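Local coordinates for N-deoxyribosyltransferase (Bacillus psychrosaccharolyticus, PDB 6EVS) that catalyses the transfer of 2'-deoxyribose between nucleobases, an activity used in the synthesis of modified nucleosides, at the interface of chains A and B. Residues are numbered along the deposited sequence; one frame, centred on the assembly and turned at random. Chains: chain A/B, N-deoxyribosyltransferase.

Contact 1: the interface of chains A and B. Residues chain A 108, 111-112; chain B 51-53, 55-56.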
# COMPACT_ATOMS: atom_id res chain seq x y z
N LEU A 108 13.39 11.76 15.73
CA LEU A 108 11.93 11.88 15.80
C LEU A 108 11.21 11.12 14.69
O LEU A 108 10.01 10.84 14.81
CB LEU A 108 11.48 13.35 15.80
CG LEU A 108 11.69 14.31 14.62
CD1 LEU A 108 10.57 14.17 13.58
CD2 LEU A 108 11.76 15.74 15.15
N THR A 111 10.88 7.85 16.78
CA THR A 111 10.02 7.95 17.96
C THR A 111 8.57 8.26 17.60
O THR A 111 7.66 7.84 18.32
CB THR A 111 10.53 9.01 18.93
OG1 THR A 111 10.30 10.31 18.37
CG2 THR A 111 12.01 8.83 19.17
N ASP A 112 8.34 9.00 16.52
CA ASP A 112 6.96 9.33 16.13
C ASP A 112 6.30 8.22 15.31
O ASP A 112 5.13 8.37 14.93
CB ASP A 112 6.94 10.64 15.35
CG ASP A 112 7.22 11.85 16.24
OD1 ASP A 112 8.38 12.30 16.34
OD2 ASP A 112 6.26 12.35 16.85
N TRP B 51 5.43 19.98 18.30
CA TRP B 51 6.41 20.23 17.26
C TRP B 51 6.93 18.93 16.66
O TRP B 51 7.03 18.80 15.43
CB TRP B 51 7.56 21.06 17.82
CG TRP B 51 8.66 21.30 16.87
CD1 TRP B 51 8.74 22.30 15.94
CD2 TRP B 51 9.88 20.55 16.76
NE1 TRP B 51 9.94 22.22 15.27
CE2 TRP B 51 10.65 21.15 15.75
CE3 TRP B 51 10.39 19.43 17.43
CZ2 TRP B 51 11.91 20.67 15.38
CZ3 TRP B 51 11.65 18.96 17.07
CH2 TRP B 51 12.38 19.57 16.05
N ARG B 52 7.28 17.95 17.51
CA ARG B 52 7.76 16.67 17.00
C ARG B 52 6.72 16.03 16.10
O ARG B 52 7.06 15.44 15.06
CB ARG B 52 8.10 15.71 18.14
CG ARG B 52 9.38 16.04 18.91
CD ARG B 52 9.63 15.06 20.05
NE ARG B 52 10.32 13.83 19.64
CZ ARG B 52 11.64 13.72 19.47
NH1 ARG B 52 12.43 14.77 19.68
NH2 ARG B 52 12.18 12.56 19.10
N THR B 53 5.46 16.13 16.49
CA THR B 53 4.37 15.51 15.74
C THR B 53 4.22 16.14 14.37
O THR B 53 4.08 15.45 13.36
CB THR B 53 3.07 15.62 16.53
OG1 THR B 53 3.25 15.02 17.82
CG2 THR B 53 1.91 14.91 15.77
N VAL B 55 6.45 18.03 12.71
CA VAL B 55 7.61 17.82 11.85
C VAL B 55 7.52 16.46 11.17
O VAL B 55 7.70 16.35 9.95
CB VAL B 55 8.91 17.96 12.65
CG1 VAL B 55 10.07 17.42 11.77
CG2 VAL B 55 9.10 19.40 12.98
N PHE B 56 7.23 15.42 11.94
CA PHE B 56 7.05 14.08 11.37
C PHE B 56 5.96 14.08 10.31
O PHE B 56 6.13 13.53 9.21
CB PHE B 56 6.72 13.10 12.49
CG PHE B 56 6.43 11.72 12.00
CD1 PHE B 56 7.47 10.83 11.76
CD2 PHE B 56 5.12 11.31 11.76
CE1 PHE B 56 7.21 9.55 11.29
CE2 PHE B 56 4.86 10.03 11.29
CZ PHE B 56 5.91 9.15 11.06
O HOH W 1 3.63 12.03 17.65
O HOH W 2 7.90 11.98 19.52

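Contact 2: the interface of chains A and B. Residues chain A 90, 109, 112-113; chain B 56, 60, 84.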
# COMPACT_ATOMS: atom_id res chain seq x y z
N TYR A 90 6.83 0.61 9.11
CA TYR A 90 5.79 1.59 9.36
C TYR A 90 4.88 1.75 8.15
O TYR A 90 3.65 1.70 8.27
CB TYR A 90 6.42 2.94 9.72
CG TYR A 90 5.39 4.01 10.03
CD1 TYR A 90 4.65 3.96 11.21
CD2 TYR A 90 5.16 5.05 9.15
CE1 TYR A 90 3.72 4.95 11.51
CE2 TYR A 90 4.22 6.03 9.44
CZ TYR A 90 3.52 5.98 10.62
OH TYR A 90 2.58 6.95 10.89
N MET A 109 11.88 10.79 13.58
CA MET A 109 11.18 9.95 12.61
C MET A 109 10.90 8.57 13.20
O MET A 109 9.85 7.98 12.94
CB MET A 109 11.96 9.84 11.29
CG MET A 109 12.25 11.20 10.64
SD MET A 109 10.77 12.21 10.34
CE MET A 109 9.93 11.19 9.11
N ASP A 112 8.34 9.00 16.52
CA ASP A 112 6.96 9.33 16.13
C ASP A 112 6.30 8.22 15.31
O ASP A 112 5.13 8.37 14.93
CB ASP A 112 6.94 10.64 15.35
CG ASP A 112 7.22 11.85 16.24
OD1 ASP A 112 8.38 12.30 16.34
OD2 ASP A 112 6.26 12.35 16.85
N SER A 113 7.03 7.14 15.02
CA SER A 113 6.57 6.00 14.23
C SER A 113 6.36 4.75 15.05
O SER A 113 5.98 3.72 14.48
CB SER A 113 7.59 5.62 13.14
OG SER A 113 8.13 6.72 12.47
N PHE B 56 7.23 15.42 11.94
CA PHE B 56 7.05 14.08 11.37
C PHE B 56 5.96 14.08 10.31
O PHE B 56 6.13 13.53 9.21
CB PHE B 56 6.72 13.10 12.49
CG PHE B 56 6.43 11.72 12.00
CD1 PHE B 56 7.47 10.83 11.76
CD2 PHE B 56 5.12 11.31 11.76
CE1 PHE B 56 7.21 9.55 11.29
CE2 PHE B 56 4.86 10.03 11.29
CZ PHE B 56 5.91 9.15 11.06
N LEU B 60 6.81 13.28 6.45
CA LEU B 60 6.18 12.10 5.86
C LEU B 60 5.23 12.50 4.72
O LEU B 60 5.24 11.88 3.65
CB LEU B 60 5.42 11.32 6.93
CG LEU B 60 5.50 9.79 6.95
CD1 LEU B 60 4.23 9.22 7.50
CD2 LEU B 60 5.84 9.21 5.58
N TRP B 84 15.58 5.73 7.86
CA TRP B 84 14.14 5.54 8.02
C TRP B 84 13.36 6.06 6.81
O TRP B 84 12.47 5.38 6.29
CB TRP B 84 13.68 6.25 9.31
CG TRP B 84 12.24 5.91 9.74
CD1 TRP B 84 11.86 5.00 10.69
CD2 TRP B 84 11.04 6.50 9.24
NE1 TRP B 84 10.49 4.98 10.80
CE2 TRP B 84 9.96 5.88 9.92
CE3 TRP B 84 10.76 7.47 8.28
CZ2 TRP B 84 8.62 6.21 9.67
CZ3 TRP B 84 9.42 7.79 8.02
CH2 TRP B 84 8.38 7.16 8.72

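Contact 1: the interface of chains A and B
Two torsions bring A:Leu108 and B:Arg52 together: the leucine's CG is tucked between its own backbone N and carbonyl carbon (chi1 65°), and the arginine chain, extended at chi2, turns sharply at chi3 (85°). The guanidinium is thus laid over the leucine, whose CB sits under one face, toward the rim, 3.7 Å from B:Arg52 CZ. NH2 then gives the hydroxyl OG1 of A:Thr111 a nearly straight hydrogen bond of 3.0 Å, in the guanidinium plane. Water 2, also at that plane's edge, joins B:Arg52 NE to the same OG1, which therefore ties to the arginine both directly and through water. Further along A:Leu108 the branches part: CD1 packs on B:Val55 CG1 at 3.7 Å, while CD2 meets CZ3 on the benzo part of the B:Trp51 indole at 3.8 Å. Nearer the arginine's backbone, A:Asp112 lays its CB over a face of the B:Phe56 ring, 3.9 Å from the centroid. Its carboxylate is held by water, OD2 lying 2.8 Å from water 1, which in turn contacts B:Thr53 OG1. OD1 stays 4.1 Å from B:Arg52 NE, too far for a salt bridge, though the opposite charges may still attract. Together these contacts seat the short helix 108-111 of one subunit against helix 49-65 of its neighbour, part of the two-fold interface in the hexamer.

Contact 2: the interface of chains A and B
The methyl of A:Met109 packs into the corner where B:Phe56 and B:Trp84 meet, B:Trp84 CZ2 lying in plane at the phenylalanine's edge, and forms the apolar centre of this subunit interface in a nucleoside 2-deoxyribosyltransferase. Bent at both chi2 and chi3, the methionine curls back to bring CE 3.6 Å from CZ3 of the indole and equally near CD1 of the phenylalanine. It crosses the tryptophan at about a right angle, and its CB also lies over one face of the indole, about 4.0 Å from CE3.

A:Tyr90 closes the neighbouring side. Its CG is anti to the backbone N (chi1 -178°), which sends the ring away from helix 80-91 and into the partner. There the ring presents CD2 to B:Trp84 CZ2 at 3.7 Å, while CE2 lies in the plane of the B:Phe56 ring, at its edge. The same CE2 touches the methyl CD1 of B:Leu60 at 3.7 Å, so one rim of the phenol spans all three side chains of chain B.

Further out the surface turns more polar. The backbone carbonyl of A:Met109 places its O above the same face of the B:Trp84 indole, toward the rim, and 3.5 Å from B:Phe56 CE1. A:Ser113 packs its CB on B:Trp84 CZ2 at 3.7 Å; the closer approach of its hydroxyl to that carbon is too short to be trusted. A:Asp112 CB covers a face of B:Phe56 as before; elsewhere on the ring's rim, the A:Tyr90 OH lies 3.9 Å from B:Phe56 CE2.

Contact 1 and contact 2 are adjoining stretches of one interface, the centres of their C-alpha atoms about 7 Å apart. Both use A:Asp112 and B:Phe56, and both set helix 108-111 and the residues just after it against helix 49-65 of chain B. Contact 1 lies toward the start of that helix and brings in ordered water; contact 2 runs further along it and adds helix 80-91 of chain A and its counterpart in chain B. Two-fold symmetry repeats both with the chains exchanged, so this pairing plausibly forms a dimeric unit within the six-subunit assembly.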